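Local coordinates for protein 4'-phospho-dehydrooxetanocin synthase (Bacillus megaterium, PDB 5UL3) that uses cobalamin and radical S-adenosylmethionine chemistry on a [4Fe-4S] cluster to contract the sugar ring of dAMP oxidatively into an oxetane aldehyde for oxetanocin A biosynthesis, at residues D497-P502 with V533-S538; D429-G434 with L465-R470; E11-E16 with H71-N76. One frame throughout, in Å; residues are numbered along the deposited sequence.

In the fold
Contacts 1 and 2 are neighbours in the radical SAM core, with centres 10 Å apart, whereas contact 3 lies in the N-terminal part of the chain, its centre about 46 Å from that of contact 2. Contact 2 is partly buried and mostly polar: backbone hydrogen bonds join the last two parallel strands of the partial barrel, and Arg430, Asn468 and Arg470 work at its margin. Contact 1 is buried and apolar, joining two loops beside strand 470-473; it touches contact 2 where Ile536 CB lies 3.6 Å from Leu469 O. Contact 3 is also buried and apolar, but it joins a helix to an antiparallel sheet, away from the cofactor sites.

Contact 1 (D497-P502 with V533-S538); sequences DALMKP and VYTIVS
Ala498 is the first residue of 497-502 to meet the other segment: its CB lies 3.6 Å from Val533 CG2. Val533 presents that methyl because CG1 stands anti to the backbone N (chi1 171°), which puts CG2 beside the N. Leu499 follows, its side chain running antiparallel alongside those of Thr535 and Ile536. Its two methyls divide the work. Leu499 CD1 approaches Thr535 OG1 to 3.5 Å and Ile536 CG2 to 4.0 Å, while Leu499 CD2 meets Ile536 CD1, the end of the CG1 branch, at 3.7 Å. A 3-10 turn shapes the receiving side, with Ile536 N bonded to Val533 O at 2.9 Å. Around the contact, Ala498 and Val533 rest on Ile456 and Leu459 of helix 452-464, and Ile536 on Ile471 of strand 470-473, the outermost of the partial barrel. Met500 N is hydrogen-bonded to Ser463 OG and Thr535 OG1 to Pro532 O; what joins the two segments is apolar contact. They are held against each other by burial and by the packing of methyls, one of them on a hydroxyl oxygen already bonded elsewhere, without directional bonds between them.

Contact 2 (D429-G434 with L465-R470); sequences DRIFIG and LGINLR. With EDO (1,2-ethanediol), chain F.
Arg470 O is gripped twice from 429-434: Ile433 N donates to it over 2.9 Å, with 164° at the hydrogen, and Phe432 CA adds a CA-H...O contact at 3.3 Å. Ile431 O is held in the same manner, by a hydrogen bond from Arg470 N and a weaker CA-H...O contact from Leu469. At the other end Asn468 N donates to Asp429 O at 2.8 Å. This alternation leads into the junction of strands 432-436 and 470-473, the last two of the partial TIM barrel, where Phe432 and Arg470 form a parallel bridge. Helix 452-464 lies between them in sequence, as in a beta-alpha-beta crossover, and ends in a Schellman motif at Gly466. Phe432, whose side chain is about 4 Å from that of the S-adenosyl-L-methionine ligand Glu436, is crossed at about a right angle by Arg470. A bend at chi3 (-29°) places Arg470 NE at the edge of the Phe432 ring, and Arg470 NH2 comes to 3.6 Å from Phe432 CD2. Arg430 lies beside Asn468, pointing the same way, though a second Asn468 conformer makes this pairing doubtful. Leu469, which touches helix 452-464, packs its CD2 on Ile433 CG1 at 3.9 Å; Ile467 CG2 lies 3.7 Å from Ile431 CG1. Asp429 OD2 is hydrogen-bonded to His357, and a water donates to Asp429 OD1.

Contact 3 (E11-E16 with H71-N76); sequences EYYLKE and HVFSPN. With EDO (1,2-ethanediol), chain O.
In the N-terminal domain of the enzyme, a helix packs on an antiparallel sheet where Tyr13 and Leu14 of helix 7-21 press against Phe73 and Pro75, at and just past the end of strand 69-73. Leu14 does most of the touching through one methyl. Leu14 CD2 sits at the edge of the Phe73 ring, near its plane, 3.9 Å from Phe73 CD2, and 4.1 Å from Pro75 CB. Leu14 CG is held beside the backbone N (chi1 -74°), and from there CD2 reaches Phe73. Tyr13 contributes its CB, 3.9 Å from Phe73 CE2; its ring then leads away to stack with Phe39, which also meets the Phe73 ring. Strand 69-73 is an inner strand of the four-stranded sheet, pairing with 60-64 and 102-106. The Phe73 side chain points to the helix, touching Leu17, and also meets Val63 of strand 60-64. Beyond the strand, Pro75 brings its CB to 3.7 Å from Leu14 O, an approach of carbon to carbonyl; the nearest alpha carbons of the segments, those of Leu14 and Pro75, are 5.4 Å apart. Pro75 O has polar partners elsewhere: Lys18 NZ donates to it, and a 1,2-ethanediol molecule, probably from the crystallisation liquor, donates from O1 over 2.9 Å.

Contact 1 (D497-P502 with V533-S538)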
loop_
_atom_site.group_PDB
_atom_site.type_symbol
_atom_site.label_atom_id
_atom_site.label_comp_id
_atom_site.label_asym_id
_atom_site.label_seq_id
_atom_site.Cartn_x
_atom_site.Cartn_y
_atom_site.Cartn_z
ATOM N N ASP A 497 -3.770 29.667 -4.696
ATOM C CA ASP A 497 -5.213 29.645 -4.903
ATOM C C ASP A 497 -5.753 28.231 -5.056
ATOM O O ASP A 497 -6.836 28.040 -5.618
ATOM C CB ASP A 497 -5.586 30.493 -6.117
ATOM C CG ASP A 497 -4.997 29.958 -7.400
ATOM O OD1 ASP A 497 -3.976 29.242 -7.339
ATOM O OD2 ASP A 497 -5.552 30.263 -8.477
ATOM N N ALA A 498 -5.026 27.234 -4.559
ATOM C CA ALA A 498 -5.449 25.844 -4.647
ATOM C C ALA A 498 -5.928 25.300 -3.311
ATOM O O ALA A 498 -7.004 24.708 -3.232
ATOM C CB ALA A 498 -4.297 24.974 -5.180
ATOM N N LEU A 499 -5.173 25.509 -2.238
ATOM C CA LEU A 499 -5.523 24.889 -0.964
ATOM C C LEU A 499 -6.537 25.755 -0.222
ATOM O O LEU A 499 -6.263 26.920 0.092
ATOM C CB LEU A 499 -4.264 24.660 -0.124
ATOM C CG LEU A 499 -3.164 23.856 -0.836
ATOM C CD1 LEU A 499 -1.922 23.709 0.039
ATOM C CD2 LEU A 499 -3.688 22.480 -1.269
ATOM N N MET A 500 -7.708 25.184 0.046
ATOM C CA MET A 500 -8.802 25.871 0.715
ATOM C C MET A 500 -8.902 25.422 2.165
ATOM O O MET A 500 -8.632 24.263 2.499
ATOM C CB MET A 500 -10.142 25.598 0.027
ATOM C CG MET A 500 -10.223 26.041 -1.422
ATOM S SD MET A 500 -10.206 27.838 -1.614
ATOM C CE MET A 500 -8.603 28.034 -2.349
ATOM N N LYS A 501 -9.308 26.353 3.025
ATOM C CA LYS A 501 -9.722 25.988 4.361
ATOM C C LYS A 501 -10.990 25.153 4.275
ATOM O O LYS A 501 -11.716 25.226 3.282
ATOM C CB LYS A 501 -10.005 27.229 5.203
ATOM C CG LYS A 501 -8.818 28.123 5.451
ATOM C CD LYS A 501 -9.275 29.385 6.178
ATOM C CE LYS A 501 -8.098 30.170 6.731
ATOM N NZ LYS A 501 -8.533 31.459 7.332
ATOM N N PRO A 502 -11.284 24.354 5.303
ATOM C CA PRO A 502 -12.593 23.687 5.356
ATOM C C PRO A 502 -13.698 24.725 5.307
ATOM O O PRO A 502 -13.734 25.657 6.110
ATOM C CB PRO A 502 -12.566 22.947 6.704
ATOM C CG PRO A 502 -11.107 22.739 6.984
ATOM C CD PRO A 502 -10.413 23.955 6.424
ATOM N N VAL A 533 1.055 25.128 -2.930
ATOM C CA VAL A 533 0.822 23.709 -3.179
ATOM C C VAL A 533 1.984 22.858 -2.681
ATOM O O VAL A 533 1.775 21.753 -2.168
ATOM C CB VAL A 533 0.548 23.466 -4.680
ATOM C CG1 VAL A 533 0.531 21.965 -4.985
ATOM C CG2 VAL A 533 -0.770 24.112 -5.088
ATOM N N TYR A 534 3.227 23.345 -2.810
ATOM C CA TYR A 534 4.349 22.492 -2.420
ATOM C C TYR A 534 4.279 22.071 -0.956
ATOM O O TYR A 534 4.913 21.076 -0.591
ATOM C CB TYR A 534 5.705 23.156 -2.714
ATOM C CG TYR A 534 6.030 24.434 -1.963
ATOM C CD1 TYR A 534 6.363 24.418 -0.608
ATOM C CD2 TYR A 534 6.085 25.654 -2.636
ATOM C CE1 TYR A 534 6.688 25.605 0.074
ATOM C CE2 TYR A 534 6.421 26.847 -1.960
ATOM C CZ TYR A 534 6.706 26.810 -0.611
ATOM O OH TYR A 534 7.022 27.989 0.045
ATOM N N THR A 535 3.488 22.761 -0.126
ATOM C CA THR A 535 3.381 22.355 1.274
ATOM C C THR A 535 2.736 20.980 1.451
ATOM O O THR A 535 2.904 20.377 2.511
ATOM C CB THR A 535 2.603 23.407 2.098
ATOM O OG1 THR A 535 1.258 23.556 1.603
ATOM C CG2 THR A 535 3.310 24.768 2.072
ATOM N N ILE A 536 2.021 20.447 0.456
ATOM C CA ILE A 536 1.409 19.126 0.599
ATOM C C ILE A 536 2.075 18.068 -0.289
ATOM O O ILE A 536 1.538 16.957 -0.435
ATOM C CB ILE A 536 -0.110 19.180 0.359
ATOM C CG1 ILE A 536 -0.414 19.642 -1.070
ATOM C CG2 ILE A 536 -0.781 20.108 1.370
ATOM C CD1 ILE A 536 -1.833 19.322 -1.512
ATOM N N VAL A 537 3.246 18.369 -0.857
ATOM C CA VAL A 537 3.975 17.398 -1.662
ATOM C C VAL A 537 4.546 16.328 -0.750
ATOM O O VAL A 537 5.169 16.635 0.270
ATOM C CB VAL A 537 5.083 18.091 -2.473
ATOM C CG1 VAL A 537 6.069 17.061 -3.020
ATOM C CG2 VAL A 537 4.464 18.888 -3.618
ATOM N N SER A 538 4.324 15.063 -1.119
ATOM C CA SER A 538 4.751 13.940 -0.290
ATOM C C SER A 538 6.269 13.859 -0.190
ATOM O O SER A 538 6.814 13.601 0.891
ATOM C CB SER A 538 4.180 12.639 -0.860
ATOM O OG SER A 538 4.667 11.511 -0.160
#

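Contact 2 (D429-G434 with L465-R470)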
loop_
_atom_site.group_PDB
_atom_site.type_symbol
_atom_site.label_atom_id
_atom_site.label_comp_id
_atom_site.label_asym_id
_atom_site.label_seq_id
_atom_site.Cartn_x
_atom_site.Cartn_y
_atom_site.Cartn_z
ATOM N N ASP A 429 -9.667 11.079 5.654
ATOM C CA ASP A 429 -8.712 11.851 6.446
ATOM C C ASP A 429 -7.540 12.323 5.599
ATOM O O ASP A 429 -7.597 13.414 5.025
ATOM C CB ASP A 429 -8.230 11.003 7.622
ATOM C CG ASP A 429 -7.328 11.771 8.569
ATOM O OD1 ASP A 429 -7.421 13.015 8.611
ATOM O OD2 ASP A 429 -6.510 11.125 9.235
ATOM N N ARG A 430 -6.461 11.534 5.526
ATOM C CA ARG A 430 -5.300 11.887 4.712
ATOM C C ARG A 430 -5.444 11.189 3.359
ATOM O O ARG A 430 -5.162 9.995 3.234
ATOM C CB ARG A 430 -3.999 11.513 5.411
ATOM C CG ARG A 430 -3.510 12.648 6.319
ATOM C CD ARG A 430 -2.271 12.298 7.111
ATOM N NE ARG A 430 -2.644 11.630 8.340
ATOM C CZ ARG A 430 -2.771 12.234 9.517
ATOM N NH1 ARG A 430 -3.135 11.523 10.571
ATOM N NH2 ARG A 430 -2.522 13.532 9.642
ATOM N N ILE A 431 -5.883 11.942 2.340
ATOM C CA ILE A 431 -6.102 11.401 0.996
ATOM C C ILE A 431 -4.904 11.762 0.120
ATOM O O ILE A 431 -4.407 12.905 0.155
ATOM C CB ILE A 431 -7.430 11.922 0.389
ATOM C CG1 ILE A 431 -8.667 11.151 0.873
ATOM C CG2 ILE A 431 -7.431 11.812 -1.130
ATOM C CD1 ILE A 431 -8.544 10.354 2.154
ATOM N N PHE A 432 -4.425 10.782 -0.664
ATOM C CA PHE A 432 -3.294 10.966 -1.570
ATOM C C PHE A 432 -3.853 11.180 -2.972
ATOM O O PHE A 432 -4.617 10.345 -3.454
ATOM C CB PHE A 432 -2.383 9.732 -1.563
ATOM C CG PHE A 432 -1.223 9.818 -2.508
ATOM C CD1 PHE A 432 -1.339 9.361 -3.823
ATOM C CD2 PHE A 432 -0.002 10.324 -2.093
ATOM C CE1 PHE A 432 -0.264 9.447 -4.700
ATOM C CE2 PHE A 432 1.076 10.411 -2.962
ATOM C CZ PHE A 432 0.948 9.969 -4.267
ATOM N N ILE A 433 -3.465 12.272 -3.629
ATOM C CA ILE A 433 -3.891 12.529 -5.012
ATOM C C ILE A 433 -2.650 12.454 -5.888
ATOM O O ILE A 433 -1.678 13.187 -5.660
ATOM C CB ILE A 433 -4.576 13.891 -5.179
ATOM C CG1 ILE A 433 -5.722 14.073 -4.189
ATOM C CG2 ILE A 433 -5.057 14.065 -6.666
ATOM C CD1 ILE A 433 -6.957 13.304 -4.518
ATOM N N GLY A 434 -2.669 11.558 -6.871
ATOM C CA GLY A 434 -1.544 11.405 -7.777
ATOM C C GLY A 434 -1.444 12.506 -8.818
ATOM O O GLY A 434 -1.599 12.255 -10.016
ATOM N N LEU A 465 -13.535 20.535 1.386
ATOM C CA LEU A 465 -14.353 19.633 2.184
ATOM C C LEU A 465 -13.708 19.249 3.512
ATOM O O LEU A 465 -14.288 18.441 4.242
ATOM C CB LEU A 465 -14.660 18.373 1.380
ATOM C CG LEU A 465 -15.431 18.646 0.088
ATOM C CD1 LEU A 465 -15.497 17.381 -0.767
ATOM C CD2 LEU A 465 -16.832 19.131 0.418
ATOM N N GLY A 466 -12.538 19.789 3.836
ATOM C CA GLY A 466 -11.892 19.482 5.111
ATOM C C GLY A 466 -11.055 18.220 5.118
ATOM O O GLY A 466 -10.606 17.789 6.188
ATOM N N ILE A 467 -10.852 17.605 3.965
ATOM C CA ILE A 467 -9.993 16.437 3.844
ATOM C C ILE A 467 -8.553 16.921 3.798
ATOM O O ILE A 467 -8.253 17.954 3.196
ATOM C CB ILE A 467 -10.393 15.627 2.588
ATOM C CG1 ILE A 467 -11.765 14.994 2.804
ATOM C CG2 ILE A 467 -9.364 14.563 2.251
ATOM C CD1 ILE A 467 -12.462 14.476 1.526
ATOM N N ASN A 468 -7.605 16.127 4.359
ATOM C CA ASN A 468 -6.194 16.529 4.589
ATOM C C ASN A 468 -5.224 15.899 3.568
ATOM O O ASN A 468 -4.657 14.831 3.809
ATOM C CB ASN A 468 -5.806 16.160 6.025
ATOM C CG ASN A 468 -4.327 16.446 6.374
ATOM O OD1 ASN A 468 -3.593 17.097 5.631
ATOM N ND2 ASN A 468 -3.901 15.954 7.541
ATOM N N LEU A 469 -4.946 16.628 2.483
ATOM C CA LEU A 469 -4.327 16.117 1.263
ATOM C C LEU A 469 -2.820 15.918 1.358
ATOM O O LEU A 469 -2.116 16.652 2.058
ATOM C CB LEU A 469 -4.559 17.108 0.119
ATOM C CG LEU A 469 -5.986 17.345 -0.241
ATOM C CD1 LEU A 469 -6.065 18.547 -1.201
ATOM C CD2 LEU A 469 -6.387 16.066 -0.938
ATOM N N ARG A 470 -2.337 14.950 0.573
ATOM C CA ARG A 470 -0.939 14.767 0.187
ATOM C C ARG A 470 -0.949 14.565 -1.320
ATOM O O ARG A 470 -1.885 13.962 -1.839
ATOM C CB ARG A 470 -0.293 13.511 0.816
ATOM C CG ARG A 470 0.428 13.659 2.124
ATOM C CD ARG A 470 1.448 12.519 2.299
ATOM N NE ARG A 470 1.051 11.286 1.607
ATOM C CZ ARG A 470 0.160 10.413 2.078
ATOM N NH1 ARG A 470 -0.442 10.638 3.239
ATOM N NH2 ARG A 470 -0.134 9.317 1.393
HETATM C C1 EDO F . -4.583 21.336 3.703
HETATM O O1 EDO F . -4.823 22.416 2.787
HETATM C C2 EDO F . -4.801 19.965 3.052
HETATM O O2 EDO F . -4.018 18.982 3.765
HETATM O O HOH W 1 -5.303 14.380 9.405
HETATM O O HOH W 2 -3.083 8.724 2.188
#

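Contact 3 (E11-E16 with H71-N76)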
loop_
_atom_site.group_PDB
_atom_site.type_symbol
_atom_site.label_atom_id
_atom_site.label_comp_id
_atom_site.label_asym_id
_atom_site.label_seq_id
_atom_site.Cartn_x
_atom_site.Cartn_y
_atom_site.Cartn_z
ATOM N N GLU A 11 -27.948 -27.337 20.776
ATOM C CA GLU A 11 -28.193 -25.912 20.960
ATOM C C GLU A 11 -27.093 -25.285 21.801
ATOM O O GLU A 11 -26.539 -24.236 21.447
ATOM C CB GLU A 11 -29.563 -25.722 21.609
ATOM C CG GLU A 11 -29.960 -24.291 21.907
ATOM C CD GLU A 11 -31.225 -24.219 22.751
ATOM O OE1 GLU A 11 -31.350 -25.023 23.703
ATOM O OE2 GLU A 11 -32.098 -23.373 22.456
ATOM N N TYR A 12 -26.748 -25.938 22.910
ATOM C CA TYR A 12 -25.675 -25.451 23.765
ATOM C C TYR A 12 -24.348 -25.393 23.016
ATOM O O TYR A 12 -23.572 -24.445 23.184
ATOM C CB TYR A 12 -25.562 -26.347 24.991
ATOM C CG TYR A 12 -24.378 -26.068 25.871
ATOM C CD1 TYR A 12 -24.420 -25.063 26.824
ATOM C CD2 TYR A 12 -23.223 -26.824 25.765
ATOM C CE1 TYR A 12 -23.332 -24.812 27.641
ATOM C CE2 TYR A 12 -22.137 -26.584 26.574
ATOM C CZ TYR A 12 -22.193 -25.578 27.508
ATOM O OH TYR A 12 -21.096 -25.347 28.309
ATOM N N TYR A 13 -24.064 -26.406 22.197
ATOM C CA TYR A 13 -22.790 -26.443 21.490
ATOM C C TYR A 13 -22.706 -25.333 20.445
ATOM O O TYR A 13 -21.667 -24.680 20.314
ATOM C CB TYR A 13 -22.585 -27.816 20.851
ATOM C CG TYR A 13 -22.083 -28.880 21.807
ATOM C CD1 TYR A 13 -21.092 -28.594 22.740
ATOM C CD2 TYR A 13 -22.596 -30.171 21.773
ATOM C CE1 TYR A 13 -20.628 -29.570 23.617
ATOM C CE2 TYR A 13 -22.146 -31.150 22.644
ATOM C CZ TYR A 13 -21.163 -30.848 23.561
ATOM O OH TYR A 13 -20.714 -31.828 24.421
ATOM N N LEU A 14 -23.794 -25.088 19.717
ATOM C CA LEU A 14 -23.797 -24.028 18.715
ATOM C C LEU A 14 -23.662 -22.654 19.365
ATOM O O LEU A 14 -22.893 -21.808 18.889
ATOM C CB LEU A 14 -25.073 -24.102 17.882
ATOM C CG LEU A 14 -25.202 -25.222 16.837
ATOM C CD1 LEU A 14 -26.611 -25.260 16.285
ATOM C CD2 LEU A 14 -24.191 -25.019 15.701
ATOM N N LYS A 15 -24.400 -22.419 20.452
ATOM C CA LYS A 15 -24.327 -21.135 21.145
ATOM C C LYS A 15 -22.919 -20.868 21.653
ATOM O O LYS A 15 -22.383 -19.768 21.480
ATOM C CB LYS A 15 -25.329 -21.113 22.303
ATOM C CG LYS A 15 -25.047 -20.049 23.356
ATOM C CD LYS A 15 -25.893 -20.272 24.607
ATOM C CE LYS A 15 -25.555 -19.256 25.686
ATOM N NZ LYS A 15 -24.128 -19.363 26.110
ATOM N N GLU A 16 -22.301 -21.869 22.287
ATOM C CA GLU A 16 -20.940 -21.700 22.777
ATOM C C GLU A 16 -19.956 -21.541 21.624
ATOM O O GLU A 16 -18.963 -20.814 21.743
ATOM C CB GLU A 16 -20.536 -22.884 23.651
ATOM C CG GLU A 16 -21.272 -22.967 24.984
ATOM C CD GLU A 16 -21.049 -21.745 25.847
ATOM O OE1 GLU A 16 -21.991 -20.941 25.991
ATOM O OE2 GLU A 16 -19.923 -21.581 26.361
ATOM N N HIS A 71 -19.648 -35.160 12.877
ATOM C CA HIS A 71 -20.557 -34.065 13.208
ATOM C C HIS A 71 -20.031 -32.771 12.614
ATOM O O HIS A 71 -18.827 -32.526 12.635
ATOM C CB HIS A 71 -20.679 -33.881 14.718
ATOM C CG HIS A 71 -21.090 -35.118 15.452
ATOM N ND1 HIS A 71 -22.404 -35.406 15.747
ATOM C CD2 HIS A 71 -20.354 -36.132 15.962
ATOM C CE1 HIS A 71 -22.462 -36.554 16.398
ATOM N NE2 HIS A 71 -21.232 -37.014 16.543
ATOM N N VAL A 72 -20.937 -31.931 12.127
ATOM C CA VAL A 72 -20.562 -30.653 11.530
ATOM C C VAL A 72 -21.412 -29.560 12.163
ATOM O O VAL A 72 -22.648 -29.624 12.114
ATOM C CB VAL A 72 -20.735 -30.658 10.001
ATOM C CG1 VAL A 72 -20.102 -29.393 9.389
ATOM C CG2 VAL A 72 -20.116 -31.916 9.391
ATOM N N PHE A 73 -20.748 -28.542 12.722
ATOM C CA PHE A 73 -21.387 -27.394 13.364
ATOM C C PHE A 73 -21.063 -26.125 12.590
ATOM O O PHE A 73 -19.884 -25.826 12.362
ATOM C CB PHE A 73 -20.888 -27.220 14.801
ATOM C CG PHE A 73 -21.222 -28.374 15.714
ATOM C CD1 PHE A 73 -20.352 -29.446 15.849
ATOM C CD2 PHE A 73 -22.395 -28.368 16.460
ATOM C CE1 PHE A 73 -20.660 -30.512 16.702
ATOM C CE2 PHE A 73 -22.708 -29.427 17.307
ATOM C CZ PHE A 73 -21.840 -30.492 17.426
ATOM N N SER A 74 -22.091 -25.362 12.231
ATOM C CA SER A 74 -21.923 -24.118 11.477
ATOM C C SER A 74 -22.800 -23.047 12.108
ATOM O O SER A 74 -23.882 -22.733 11.602
ATOM C CB SER A 74 -22.252 -24.326 9.997
ATOM O OG SER A 74 -22.064 -23.135 9.260
ATOM N N PRO A 75 -22.346 -22.447 13.211
ATOM C CA PRO A 75 -23.230 -21.561 13.985
ATOM C C PRO A 75 -23.570 -20.264 13.288
ATOM O O PRO A 75 -24.577 -19.638 13.648
ATOM C CB PRO A 75 -22.439 -21.303 15.270
ATOM C CG PRO A 75 -21.039 -21.621 14.955
ATOM C CD PRO A 75 -21.036 -22.638 13.839
ATOM N N ASN A 76 -22.773 -19.832 12.313
ATOM C CA ASN A 76 -22.938 -18.529 11.676
ATOM C C ASN A 76 -23.511 -18.601 10.274
ATOM O O ASN A 76 -23.787 -17.551 9.685
ATOM C CB ASN A 76 -21.588 -17.791 11.631
ATOM C CG ASN A 76 -21.005 -17.590 13.005
ATOM O OD1 ASN A 76 -21.732 -17.624 13.993
ATOM N ND2 ASN A 76 -19.688 -17.379 13.083
HETATM C C1 EDO O . -27.236 -20.855 14.965
HETATM O O1 EDO O . -26.026 -20.961 15.728
HETATM C C2 EDO O . -27.634 -19.383 14.973
HETATM O O2 EDO O . -28.781 -19.168 14.145
#